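Local coordinates for nucleoplasmin-like protein (Drosophila melanogaster, PDB 1NLQ) that binds core histones and functions in the ATP-facilitated assembly of regularly spaced nucleosomal arrays, its N-terminal core domain forming a pentameric ring, at residues G29-I34 with H102-D107; K35-G40 with G95-H100; V53-D58 with V79-S84. All coordinates share one frame; numbering follows the deposited sequence.

Interaction 1 (G29-I34 with H102-D107)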
ATOM      1  N   GLY A  29      18.592  -3.067  19.366  1.00 20.58           N
ATOM      2  CA  GLY A  29      17.246  -2.914  18.842  1.00 20.58           C
ATOM      3  C   GLY A  29      17.160  -2.278  17.474  1.00 20.58           C
ATOM      4  O   GLY A  29      16.071  -1.904  17.029  1.00 20.58           O
ATOM      5  N   GLN A  30      18.289  -2.153  16.790  1.00 19.53           N
ATOM      6  CA  GLN A  30      18.258  -1.549  15.469  1.00 19.53           C
ATOM      7  C   GLN A  30      17.378  -2.348  14.519  1.00 19.53           C
ATOM      8  O   GLN A  30      17.398  -3.578  14.516  1.00 19.53           O
ATOM      9  CB  GLN A  30      19.667  -1.408  14.883  1.00 25.08           C
ATOM     10  CG  GLN A  30      20.451  -2.691  14.720  1.00 25.08           C
ATOM     11  CD  GLN A  30      21.376  -2.948  15.898  1.00 25.08           C
ATOM     12  OE1 GLN A  30      20.918  -3.132  17.022  1.00 25.08           O
ATOM     13  NE2 GLN A  30      22.688  -2.948  15.641  1.00 25.08           N
ATOM     14  N   LYS A  31      16.594  -1.636  13.718  1.00 18.63           N
ATOM     15  CA  LYS A  31      15.698  -2.269  12.762  1.00 18.63           C
ATOM     16  C   LYS A  31      15.660  -1.494  11.459  1.00 18.63           C
ATOM     17  O   LYS A  31      15.642  -0.268  11.458  1.00 18.63           O
ATOM     18  CB  LYS A  31      14.275  -2.346  13.329  1.00 25.38           C
ATOM     19  CG  LYS A  31      13.248  -2.943  12.367  1.00 25.38           C
ATOM     20  CD  LYS A  31      11.811  -2.784  12.863  1.00 25.38           C
ATOM     21  CE  LYS A  31      11.605  -3.440  14.221  1.00 25.38           C
ATOM     22  NZ  LYS A  31      10.167  -3.456  14.631  1.00 25.38           N
ATOM     23  N   LEU A  32      15.648  -2.224  10.353  1.00 16.65           N
ATOM     24  CA  LEU A  32      15.571  -1.612   9.035  1.00 16.65           C
ATOM     25  C   LEU A  32      14.189  -1.919   8.483  1.00 16.65           C
ATOM     26  O   LEU A  32      13.802  -3.082   8.365  1.00 16.65           O
ATOM     27  CB  LEU A  32      16.626  -2.201   8.104  1.00 18.87           C
ATOM     28  CG  LEU A  32      16.594  -1.663   6.672  1.00 18.87           C
ATOM     29  CD1 LEU A  32      16.891  -0.166   6.663  1.00 18.87           C
ATOM     30  CD2 LEU A  32      17.615  -2.406   5.841  1.00 18.87           C
ATOM     31  N   VAL A  33      13.430  -0.878   8.162  1.00 16.67           N
ATOM     32  CA  VAL A  33      12.097  -1.070   7.621  1.00 16.67           C
ATOM     33  C   VAL A  33      12.141  -0.676   6.157  1.00 16.67           C
ATOM     34  O   VAL A  33      12.524   0.441   5.833  1.00 16.67           O
ATOM     35  CB  VAL A  33      11.058  -0.180   8.333  1.00 18.77           C
ATOM     36  CG1 VAL A  33       9.664  -0.468   7.778  1.00 18.77           C
ATOM     37  CG2 VAL A  33      11.100  -0.425   9.838  1.00 18.77           C
ATOM     38  N   ILE A  34      11.776  -1.594   5.276  1.00 14.63           N
ATOM     39  CA  ILE A  34      11.786  -1.284   3.853  1.00 14.63           C
ATOM     40  C   ILE A  34      10.371  -0.959   3.417  1.00 14.63           C
ATOM     41  O   ILE A  34       9.498  -1.825   3.412  1.00 14.63           O
ATOM     42  CB  ILE A  34      12.334  -2.459   3.029  1.00 14.15           C
ATOM     43  CG1 ILE A  34      13.792  -2.727   3.414  1.00 14.15           C
ATOM     44  CG2 ILE A  34      12.234  -2.144   1.550  1.00 14.15           C
ATOM     45  CD1 ILE A  34      14.699  -1.501   3.347  1.00 14.15           C
ATOM     46  N   HIS A 102      13.051   3.140   6.547  1.00 17.01           N
ATOM     47  CA  HIS A 102      13.377   3.761   7.826  1.00 17.01           C
ATOM     48  C   HIS A 102      14.548   3.025   8.435  1.00 17.01           C
ATOM     49  O   HIS A 102      14.514   1.801   8.543  1.00 17.01           O
ATOM     50  CB  HIS A 102      12.202   3.655   8.797  1.00 18.91           C
ATOM     51  CG  HIS A 102      10.976   4.390   8.358  1.00 18.91           C
ATOM     52  ND1 HIS A 102      10.335   5.307   9.165  1.00 18.91           N
ATOM     53  CD2 HIS A 102      10.271   4.350   7.202  1.00 18.91           C
ATOM     54  CE1 HIS A 102       9.291   5.800   8.522  1.00 18.91           C
ATOM     55  NE2 HIS A 102       9.230   5.237   7.329  1.00 18.91           N
ATOM     56  N   ASN A 103      15.574   3.767   8.836  1.00 20.66           N
ATOM     57  CA  ASN A 103      16.749   3.174   9.458  1.00 20.66           C
ATOM     58  C   ASN A 103      16.604   3.463  10.945  1.00 20.66           C
ATOM     59  O   ASN A 103      16.966   4.535  11.407  1.00 20.66           O
ATOM     60  CB  ASN A 103      18.022   3.831   8.933  1.00 22.94           C
ATOM     61  CG  ASN A 103      19.249   2.986   9.170  1.00 22.94           C
ATOM     62  OD1 ASN A 103      19.279   2.157  10.083  1.00 22.94           O
ATOM     63  ND2 ASN A 103      20.277   3.189   8.347  1.00 22.94           N
ATOM     64  N   ILE A 104      16.070   2.507  11.689  1.00 18.63           N
ATOM     65  CA  ILE A 104      15.845   2.689  13.121  1.00 18.63           C
ATOM     66  C   ILE A 104      17.094   2.324  13.926  1.00 18.63           C
ATOM     67  O   ILE A 104      17.552   1.186  13.907  1.00 18.63           O
ATOM     68  CB  ILE A 104      14.639   1.854  13.551  1.00 22.37           C
ATOM     69  CG1 ILE A 104      13.420   2.287  12.728  1.00 22.37           C
ATOM     70  CG2 ILE A 104      14.362   2.056  15.020  1.00 22.37           C
ATOM     71  CD1 ILE A 104      12.276   1.294  12.750  1.00 22.37           C
ATOM     72  N   LYS A 105      17.629   3.303  14.652  1.00 25.66           N
ATOM     73  CA  LYS A 105      18.863   3.116  15.410  1.00 25.66           C
ATOM     74  C   LYS A 105      18.820   2.226  16.648  1.00 25.66           C
ATOM     75  O   LYS A 105      19.789   1.535  16.948  1.00 25.66           O
ATOM     76  CB  LYS A 105      19.432   4.486  15.791  1.00 43.32           C
ATOM     77  CG  LYS A 105      19.478   5.506  14.640  1.00 43.32           C
ATOM     78  CD  LYS A 105      20.190   4.969  13.396  1.00 43.32           C
ATOM     79  CE  LYS A 105      20.571   6.112  12.460  1.00 43.32           C
ATOM     80  NZ  LYS A 105      21.094   5.665  11.145  1.00 43.32           N
ATOM     81  N   ASP A 106      17.710   2.250  17.375  1.00 24.74           N
ATOM     82  CA  ASP A 106      17.583   1.428  18.575  1.00 24.74           C
ATOM     83  C   ASP A 106      16.130   1.308  19.013  1.00 24.74           C
ATOM     84  O   ASP A 106      15.228   1.784  18.324  1.00 24.74           O
ATOM     85  CB  ASP A 106      18.435   2.008  19.711  1.00 25.15           C
ATOM     86  CG  ASP A 106      18.140   3.466  19.974  1.00 25.15           C
ATOM     87  OD1 ASP A 106      16.949   3.823  20.117  1.00 25.15           O
ATOM     88  OD2 ASP A 106      19.104   4.255  20.045  1.00 25.15           O
ATOM     89  N   ASP A 107      15.905   0.664  20.156  1.00 26.96           N
ATOM     90  CA  ASP A 107      14.549   0.465  20.668  1.00 26.96           C
ATOM     91  C   ASP A 107      14.294   1.257  21.944  1.00 26.96           C
ATOM     92  O   ASP A 107      15.041   2.228  22.200  1.00 26.96           O
ATOM     93  CB  ASP A 107      14.289  -1.024  20.921  1.00 28.02           C
ATOM     94  CG  ASP A 107      15.168  -1.599  22.022  1.00 28.02           C
ATOM     95  OD1 ASP A 107      15.058  -2.809  22.291  1.00 28.02           O
ATOM     96  OD2 ASP A 107      15.976  -0.852  22.613  1.00 28.02           O
TER
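K31 and I104 exchange backbone hydrogen bonds in both directions: I104 N gives to K31 O at 2.8 Å, and K31 N returns to I104 O at 3.0 Å. Two residues on, V33 and H102 form the second such pair. V33 N bonds to H102 O at 2.9 Å, and H102 N closes the ring on V33 O. L32 and N103 sit between them as the non-hydrogen-bonded pair. I104 O also meets the CA of Q30 at 3.2 Å in a CA-H...O contact. This regular antiparallel ladder joins strands 31-39 and 97-104, the central two of a four-stranded sheet in the nucleoplasmin core.

The K31, V33, H102 and I104 side chains share one face of the sheet. There V33 CG2 presses on I104 CD1 at 3.6 Å, the two side chains slanting across each other, and V33 CB lies against H102 CB at 4.0 Å. CG1 of I104 is anti to its carbonyl carbon (chi1 -58°), and CD1 beyond it meets both V33 and the aliphatic part of K31, whose CD is 4.1 Å away. K31 runs beside I104 in the same direction, then carries NZ off to salt bridges with E80 and with E4 of another subunit. H102 is likewise turned to partners beyond the ladder, ND1 to E4 of its own chain and NE2 to the backbone O of D78 in a neighbouring subunit. On the reverse face, L32 packs on W20 and Y7, while N103 OD1 accepts from W20 NE1.

Interaction 2 (K35-G40 with G95-H100)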
ATOM      1  N   LYS A  35      10.154   0.304   3.054  1.00 13.33           N
ATOM      2  CA  LYS A  35       8.837   0.783   2.661  1.00 13.33           C
ATOM      3  C   LYS A  35       8.513   0.707   1.185  1.00 13.33           C
ATOM      4  O   LYS A  35       7.388   0.394   0.817  1.00 13.33           O
ATOM      5  CB  LYS A  35       8.658   2.232   3.116  1.00 17.08           C
ATOM      6  CG  LYS A  35       8.610   2.427   4.621  1.00 17.08           C
ATOM      7  CD  LYS A  35       7.365   1.784   5.194  1.00 17.08           C
ATOM      8  CE  LYS A  35       7.127   2.182   6.643  1.00 17.08           C
ATOM      9  NZ  LYS A  35       5.815   1.662   7.131  1.00 17.08           N
ATOM     10  N   GLN A  36       9.493   1.011   0.348  1.00 13.30           N
ATOM     11  CA  GLN A  36       9.272   1.029  -1.089  1.00 13.30           C
ATOM     12  C   GLN A  36      10.504   0.634  -1.894  1.00 13.30           C
ATOM     13  O   GLN A  36      11.635   0.942  -1.524  1.00 13.30           O
ATOM     14  CB  GLN A  36       8.799   2.443  -1.490  1.00 15.70           C
ATOM     15  CG  GLN A  36       8.694   2.714  -2.982  1.00 15.70           C
ATOM     16  CD  GLN A  36       8.275   4.152  -3.294  1.00 15.70           C
ATOM     17  OE1 GLN A  36       7.107   4.426  -3.556  1.00 15.70           O
ATOM     18  NE2 GLN A  36       9.233   5.074  -3.257  1.00 15.70           N
ATOM     19  N   ILE A  37      10.268  -0.093  -2.984  1.00 13.21           N
ATOM     20  CA  ILE A  37      11.326  -0.503  -3.900  1.00 13.21           C
ATOM     21  C   ILE A  37      10.770  -0.039  -5.232  1.00 13.21           C
ATOM     22  O   ILE A  37       9.738  -0.522  -5.695  1.00 13.21           O
ATOM     23  CB  ILE A  37      11.568  -2.025  -3.872  1.00 14.13           C
ATOM     24  CG1 ILE A  37      12.034  -2.428  -2.468  1.00 14.13           C
ATOM     25  CG2 ILE A  37      12.652  -2.395  -4.878  1.00 14.13           C
ATOM     26  CD1 ILE A  37      12.365  -3.904  -2.295  1.00 14.13           C
ATOM     27  N   LEU A  38      11.473   0.914  -5.828  1.00 15.15           N
ATOM     28  CA  LEU A  38      11.044   1.572  -7.047  1.00 15.15           C
ATOM     29  C   LEU A  38      11.974   1.389  -8.236  1.00 15.15           C
ATOM     30  O   LEU A  38      13.193   1.476  -8.094  1.00 15.15           O
ATOM     31  CB  LEU A  38      10.897   3.058  -6.714  1.00 15.45           C
ATOM     32  CG  LEU A  38      10.523   4.118  -7.745  1.00 15.45           C
ATOM     33  CD1 LEU A  38       9.100   3.911  -8.251  1.00 15.45           C
ATOM     34  CD2 LEU A  38      10.656   5.478  -7.074  1.00 15.45           C
ATOM     35  N   LEU A  39      11.383   1.144  -9.405  1.00 13.91           N
ATOM     36  CA  LEU A  39      12.142   0.950 -10.634  1.00 13.91           C
ATOM     37  C   LEU A  39      12.406   2.299 -11.312  1.00 13.91           C
ATOM     38  O   LEU A  39      11.492   3.086 -11.520  1.00 13.91           O
ATOM     39  CB  LEU A  39      11.364   0.037 -11.582  1.00 14.26           C
ATOM     40  CG  LEU A  39      12.066  -0.333 -12.897  1.00 14.26           C
ATOM     41  CD1 LEU A  39      13.283  -1.199 -12.608  1.00 14.26           C
ATOM     42  CD2 LEU A  39      11.092  -1.079 -13.800  1.00 14.26           C
ATOM     43  N   GLY A  40      13.664   2.554 -11.656  1.00 14.67           N
ATOM     44  CA  GLY A  40      14.012   3.812 -12.300  1.00 14.67           C
ATOM     45  C   GLY A  40      13.381   4.013 -13.665  1.00 14.67           C
ATOM     46  O   GLY A  40      13.114   3.053 -14.387  1.00 14.67           O
ATOM     47  N   GLY A  95      18.459  -2.414 -13.688  1.00 19.24           N
ATOM     48  CA  GLY A  95      18.016  -1.271 -12.917  1.00 19.24           C
ATOM     49  C   GLY A  95      18.012   0.028 -13.706  1.00 19.24           C
ATOM     50  O   GLY A  95      17.872   0.017 -14.923  1.00 19.24           O
ATOM     51  N   PRO A  96      18.175   1.174 -13.030  1.00 17.09           N
ATOM     52  CA  PRO A  96      18.358   1.240 -11.580  1.00 17.09           C
ATOM     53  C   PRO A  96      17.106   0.927 -10.767  1.00 17.09           C
ATOM     54  O   PRO A  96      15.981   1.041 -11.253  1.00 17.09           O
ATOM     55  CB  PRO A  96      18.852   2.670 -11.358  1.00 21.14           C
ATOM     56  CG  PRO A  96      18.198   3.428 -12.463  1.00 21.14           C
ATOM     57  CD  PRO A  96      18.282   2.512 -13.646  1.00 21.14           C
ATOM     58  N   VAL A  97      17.333   0.498  -9.531  1.00 17.06           N
ATOM     59  CA  VAL A  97      16.257   0.198  -8.603  1.00 17.06           C
ATOM     60  C   VAL A  97      16.587   0.930  -7.303  1.00 17.06           C
ATOM     61  O   VAL A  97      17.724   0.890  -6.826  1.00 17.06           O
ATOM     62  CB  VAL A  97      16.142  -1.318  -8.328  1.00 15.23           C
ATOM     63  CG1 VAL A  97      15.082  -1.577  -7.261  1.00 15.23           C
ATOM     64  CG2 VAL A  97      15.778  -2.039  -9.611  1.00 15.23           C
ATOM     65  N   TYR A  98      15.600   1.616  -6.741  1.00 15.72           N
ATOM     66  CA  TYR A  98      15.811   2.356  -5.510  1.00 15.72           C
ATOM     67  C   TYR A  98      15.102   1.669  -4.343  1.00 15.72           C
ATOM     68  O   TYR A  98      13.967   1.217  -4.474  1.00 15.72           O
ATOM     69  CB  TYR A  98      15.286   3.789  -5.665  1.00 17.99           C
ATOM     70  CG  TYR A  98      15.633   4.430  -6.989  1.00 17.99           C
ATOM     71  CD1 TYR A  98      14.644   4.681  -7.945  1.00 17.99           C
ATOM     72  CD2 TYR A  98      16.950   4.783  -7.295  1.00 17.99           C
ATOM     73  CE1 TYR A  98      14.957   5.269  -9.166  1.00 17.99           C
ATOM     74  CE2 TYR A  98      17.266   5.371  -8.522  1.00 17.99           C
ATOM     75  CZ  TYR A  98      16.268   5.606  -9.444  1.00 17.99           C
ATOM     76  OH  TYR A  98      16.588   6.172 -10.662  1.00 17.99           O
ATOM     77  N   ILE A  99      15.782   1.588  -3.206  1.00 13.47           N
ATOM     78  CA  ILE A  99      15.202   0.972  -2.015  1.00 13.47           C
ATOM     79  C   ILE A  99      15.044   2.068  -0.966  1.00 13.47           C
ATOM     80  O   ILE A  99      16.022   2.730  -0.604  1.00 13.47           O
ATOM     81  CB  ILE A  99      16.113  -0.153  -1.470  1.00 15.25           C
ATOM     82  CG1 ILE A  99      16.271  -1.246  -2.530  1.00 15.25           C
ATOM     83  CG2 ILE A  99      15.513  -0.749  -0.210  1.00 15.25           C
ATOM     84  CD1 ILE A  99      17.261  -2.340  -2.157  1.00 15.25           C
ATOM     85  N   HIS A 100      13.814   2.270  -0.495  1.00 13.21           N
ATOM     86  CA  HIS A 100      13.524   3.304   0.495  1.00 13.21           C
ATOM     87  C   HIS A 100      12.954   2.751   1.795  1.00 13.21           C
ATOM     88  O   HIS A 100      12.192   1.786   1.793  1.00 13.21           O
ATOM     89  CB  HIS A 100      12.515   4.308  -0.063  1.00 13.25           C
ATOM     90  CG  HIS A 100      12.883   4.868  -1.401  1.00 13.25           C
ATOM     91  ND1 HIS A 100      12.078   4.723  -2.509  1.00 13.25           N
ATOM     92  CD2 HIS A 100      13.957   5.589  -1.806  1.00 13.25           C
ATOM     93  CE1 HIS A 100      12.639   5.329  -3.540  1.00 13.25           C
ATOM     94  NE2 HIS A 100      13.779   5.862  -3.140  1.00 13.25           N
TER
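Q36 and H100 bond through both backbone and side chain. NE2 of Q36 gives a hydrogen to ND1 of H100 over 3.0 Å; the bond is close to straight, with ND1 in the plane of the amide but the donor 30° out of the ring plane. The two side chains run alongside each other, and Q36 CG meets the ring at its edge. Also at that edge is L38 CD2, 4.1 Å from H100 CE1. Along the backbone, H100 N bonds to Q36 O at 2.8 Å, while H100 O takes hydrogens from both K35 N (2.8 Å) and Q36 N (3.2 Å). Two residues facing one make this a classic beta bulge, set in the antiparallel pairing of strands 31-39 and 97-104. Regular pairing resumes at I37 and I99, L38 and Y98 form the next hydrogen-bonded pair, and G40 N to P96 O, 2.8 Å, ends the ladder beside the cis-proline. Y98 CE1 lies 3.6 Å from G40 CA, where a side chain on G40 would clash with P96. An alanine in place of H100 would probably leave Q36 NE2 without this acceptor and its amide less firmly oriented. On the reverse face I37 CG2 meets V97 CG1 at 3.5 Å, packing inward with L67 and V51 of the second sheet. Q36 NE2 also bonds to I64 O of a neighbouring subunit, whose P63 O receives a weak bond from H100 NE2.

Interaction 3 (V53-D58 with V79-S84)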
ATOM      1  N   VAL A  53      16.679 -10.337  -1.059  1.00 17.29           N
ATOM      2  CA  VAL A  53      17.168  -9.932   0.246  1.00 17.29           C
ATOM      3  C   VAL A  53      17.850 -11.136   0.887  1.00 17.29           C
ATOM      4  O   VAL A  53      17.409 -12.272   0.723  1.00 17.29           O
ATOM      5  CB  VAL A  53      16.017  -9.408   1.165  1.00 18.22           C
ATOM      6  CG1 VAL A  53      15.073 -10.530   1.541  1.00 18.22           C
ATOM      7  CG2 VAL A  53      16.604  -8.787   2.422  1.00 18.22           C
ATOM      8  N   ASN A  54      18.949 -10.876   1.590  1.00 21.35           N
ATOM      9  CA  ASN A  54      19.701 -11.933   2.250  1.00 21.35           C
ATOM     10  C   ASN A  54      19.979 -11.602   3.704  1.00 21.35           C
ATOM     11  O   ASN A  54      20.461 -10.521   4.022  1.00 21.35           O
ATOM     12  CB  ASN A  54      21.047 -12.158   1.559  1.00 22.76           C
ATOM     13  CG  ASN A  54      20.901 -12.622   0.132  1.00 22.76           C
ATOM     14  OD1 ASN A  54      20.747 -11.813  -0.792  1.00 22.76           O
ATOM     15  ND2 ASN A  54      20.929 -13.935  -0.062  1.00 22.76           N
ATOM     16  N   THR A  55      19.669 -12.537   4.587  1.00 28.30           N
ATOM     17  CA  THR A  55      19.944 -12.353   6.001  1.00 28.30           C
ATOM     18  C   THR A  55      20.392 -13.699   6.542  1.00 28.30           C
ATOM     19  O   THR A  55      19.611 -14.640   6.605  1.00 28.30           O
ATOM     20  CB  THR A  55      18.704 -11.875   6.784  1.00 32.44           C
ATOM     21  OG1 THR A  55      18.493 -10.476   6.553  1.00 32.44           O
ATOM     22  CG2 THR A  55      18.907 -12.098   8.267  1.00 32.44           C
ATOM     23  N   PRO A  56      21.668 -13.809   6.934  1.00 43.26           N
ATOM     24  CA  PRO A  56      22.154 -15.088   7.463  1.00 43.26           C
ATOM     25  C   PRO A  56      21.377 -15.469   8.715  1.00 43.26           C
ATOM     26  O   PRO A  56      20.957 -16.621   8.884  1.00 43.26           O
ATOM     27  CB  PRO A  56      23.625 -14.799   7.765  1.00 47.67           C
ATOM     28  CG  PRO A  56      23.969 -13.689   6.779  1.00 47.67           C
ATOM     29  CD  PRO A  56      22.749 -12.810   6.912  1.00 47.67           C
ATOM     30  N   LYS A  57      21.191 -14.473   9.575  1.00 43.27           N
ATOM     31  CA  LYS A  57      20.484 -14.610  10.842  1.00 43.27           C
ATOM     32  C   LYS A  57      19.253 -15.508  10.784  1.00 43.27           C
ATOM     33  O   LYS A  57      18.910 -16.159  11.774  1.00 43.27           O
ATOM     34  CB  LYS A  57      20.087 -13.217  11.346  1.00 46.67           C
ATOM     35  CG  LYS A  57      19.442 -13.203  12.726  1.00 46.67           C
ATOM     36  CD  LYS A  57      19.127 -11.778  13.179  1.00 46.67           C
ATOM     37  CE  LYS A  57      18.742 -11.736  14.652  1.00 46.67           C
ATOM     38  NZ  LYS A  57      18.351 -10.397  15.153  1.00 46.67           N
ATOM     39  N   ASP A  58      18.592 -15.548   9.630  1.00 46.45           N
ATOM     40  CA  ASP A  58      17.395 -16.367   9.473  1.00 46.45           C
ATOM     41  C   ASP A  58      17.397 -17.277   8.241  1.00 46.45           C
ATOM     42  O   ASP A  58      16.327 -17.616   7.713  1.00 46.45           O
ATOM     43  CB  ASP A  58      16.177 -15.450   9.435  1.00 55.94           C
ATOM     44  CG  ASP A  58      16.196 -14.426  10.549  1.00 55.94           C
ATOM     45  OD1 ASP A  58      16.111 -14.840  11.732  1.00 55.94           O
ATOM     46  OD2 ASP A  58      16.313 -13.213  10.255  1.00 55.94           O
ATOM     47  N   VAL A  79       8.364  -4.393   5.026  1.00 15.24           N
ATOM     48  CA  VAL A  79       8.930  -5.475   5.810  1.00 15.24           C
ATOM     49  C   VAL A  79      10.026  -4.935   6.704  1.00 15.24           C
ATOM     50  O   VAL A  79      10.549  -3.848   6.473  1.00 15.24           O
ATOM     51  CB  VAL A  79       9.519  -6.577   4.912  1.00 14.76           C
ATOM     52  CG1 VAL A  79       8.422  -7.205   4.089  1.00 14.76           C
ATOM     53  CG2 VAL A  79      10.600  -6.003   4.010  1.00 14.76           C
ATOM     54  N   GLU A  80      10.360  -5.684   7.746  1.00 17.43           N
ATOM     55  CA  GLU A  80      11.410  -5.253   8.645  1.00 17.43           C
ATOM     56  C   GLU A  80      12.433  -6.319   8.962  1.00 17.43           C
ATOM     57  O   GLU A  80      12.148  -7.515   8.936  1.00 17.43           O
ATOM     58  CB  GLU A  80      10.824  -4.707   9.942  1.00 34.80           C
ATOM     59  CG  GLU A  80       9.772  -5.558  10.592  1.00 34.80           C
ATOM     60  CD  GLU A  80       9.315  -4.945  11.899  1.00 34.80           C
ATOM     61  OE1 GLU A  80       8.902  -3.763  11.889  1.00 34.80           O
ATOM     62  OE2 GLU A  80       9.375  -5.637  12.935  1.00 34.80           O
ATOM     63  N   PHE A  81      13.639  -5.853   9.250  1.00 16.03           N
ATOM     64  CA  PHE A  81      14.759  -6.710   9.586  1.00 16.03           C
ATOM     65  C   PHE A  81      15.295  -6.181  10.907  1.00 16.03           C
ATOM     66  O   PHE A  81      15.718  -5.032  11.013  1.00 16.03           O
ATOM     67  CB  PHE A  81      15.811  -6.627   8.487  1.00 15.26           C
ATOM     68  CG  PHE A  81      15.270  -6.939   7.119  1.00 15.26           C
ATOM     69  CD1 PHE A  81      14.910  -5.919   6.240  1.00 15.26           C
ATOM     70  CD2 PHE A  81      15.064  -8.257   6.734  1.00 15.26           C
ATOM     71  CE1 PHE A  81      14.348  -6.214   4.997  1.00 15.26           C
ATOM     72  CE2 PHE A  81      14.507  -8.564   5.498  1.00 15.26           C
ATOM     73  CZ  PHE A  81      14.144  -7.542   4.624  1.00 15.26           C
ATOM     74  N   TYR A  82      15.268  -7.037  11.918  1.00 19.82           N
ATOM     75  CA  TYR A  82      15.683  -6.659  13.257  1.00 19.82           C
ATOM     76  C   TYR A  82      17.064  -7.188  13.616  1.00 19.82           C
ATOM     77  O   TYR A  82      17.366  -8.357  13.388  1.00 19.82           O
ATOM     78  CB  TYR A  82      14.644  -7.192  14.241  1.00 24.38           C
ATOM     79  CG  TYR A  82      14.899  -6.912  15.703  1.00 24.38           C
ATOM     80  CD1 TYR A  82      14.613  -5.666  16.258  1.00 24.38           C
ATOM     81  CD2 TYR A  82      15.365  -7.917  16.545  1.00 24.38           C
ATOM     82  CE1 TYR A  82      14.781  -5.432  17.622  1.00 24.38           C
ATOM     83  CE2 TYR A  82      15.533  -7.696  17.903  1.00 24.38           C
ATOM     84  CZ  TYR A  82      15.237  -6.452  18.437  1.00 24.38           C
ATOM     85  OH  TYR A  82      15.385  -6.250  19.791  1.00 24.38           O
ATOM     86  N   GLU A  83      17.895  -6.313  14.163  1.00 20.71           N
ATOM     87  CA  GLU A  83      19.242  -6.686  14.591  1.00 20.71           C
ATOM     88  C   GLU A  83      19.864  -7.763  13.728  1.00 20.71           C
ATOM     89  O   GLU A  83      20.160  -8.864  14.207  1.00 20.71           O
ATOM     90  CB  GLU A  83      19.206  -7.176  16.042  1.00 23.39           C
ATOM     91  CG  GLU A  83      18.866  -6.099  17.041  1.00 23.39           C
ATOM     92  CD  GLU A  83      18.802  -6.618  18.456  1.00 23.39           C
ATOM     93  OE1 GLU A  83      18.748  -5.789  19.381  1.00 23.39           O
ATOM     94  OE2 GLU A  83      18.801  -7.851  18.645  1.00 23.39           O
ATOM     95  N   SER A  84      20.061  -7.464  12.452  1.00 26.51           N
ATOM     96  CA  SER A  84      20.658  -8.442  11.567  1.00 26.51           C
ATOM     97  C   SER A  84      21.319  -7.773  10.379  1.00 26.51           C
ATOM     98  O   SER A  84      20.985  -6.645  10.016  1.00 26.51           O
ATOM     99  CB  SER A  84      19.602  -9.466  11.109  1.00 34.97           C
ATOM    100  OG  SER A  84      18.448  -8.841  10.573  1.00 34.97           O
TER
HETATM  101  O   HOH W   1      16.575 -10.407   9.288  1.00 32.16           O
HETATM  102  O   HOH W   2      17.536 -10.442  17.767  1.00 32.76           O
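K57 NZ supplies the direct hydrogen bonds between these segments, reaching E83 O at 2.6 Å and Y82 O at 2.9 Å. In both cases the ammonium stands above the carbonyl plane, 50° out of it at E83. The chain gets there fully extended, with CG anti to the backbone N (chi1 -175°). Its charge lies near E83 OE2, at 4.3 Å too far for a salt bridge, but one water accepts from K57 NZ and donates to that carboxylate oxygen; the other oxygen, OE1, accepts from G29 N.

A second water lies among polar side chains: it donates to D58 OD2, shares a 2.8 Å hydrogen bond with S84 OG, and is weakly linked to T55 OG1.

Apolar contact is made deeper in, where V53 and F81 meet tip to tip, V53 CG2 lying 3.5 Å from F81 CZ. T55 CG2 faces S84 CB at 3.9 Å. V86 backs both V53 and F81, and F6 of another subunit packs against the same pair, its ring meeting that of F81.

V53 and F81 thus bring apolar atoms together between the two sheets, whereas at residues 83-84, just past strand 74-82, a lysine bonded to two successive carbonyls probably helps steady the backbone.

Interactions 1 and 2 lie on the same pair of strands, 31-39 and 97-104, with centres 19 Å apart; residues 34 and 35 follow directly, and I34 CD1 packs on I99 CG2 at 3.7 Å. Along the chain, the segments run 29-34, 35-40, 53-58, 79-84, 95-100, 102-107, each contact enclosed by the one before. Interaction 3, its centre about 11 Å from that of interaction 1, ties strand 74-82 of that sheet to strand 48-55 of the second. Interactions 1 and 3 touch through Q30 and E83, while 2 and 3 lie on opposite sides of the chain centre. Together they span the two-sheet core, whose flanks meet other subunits of the pentamer.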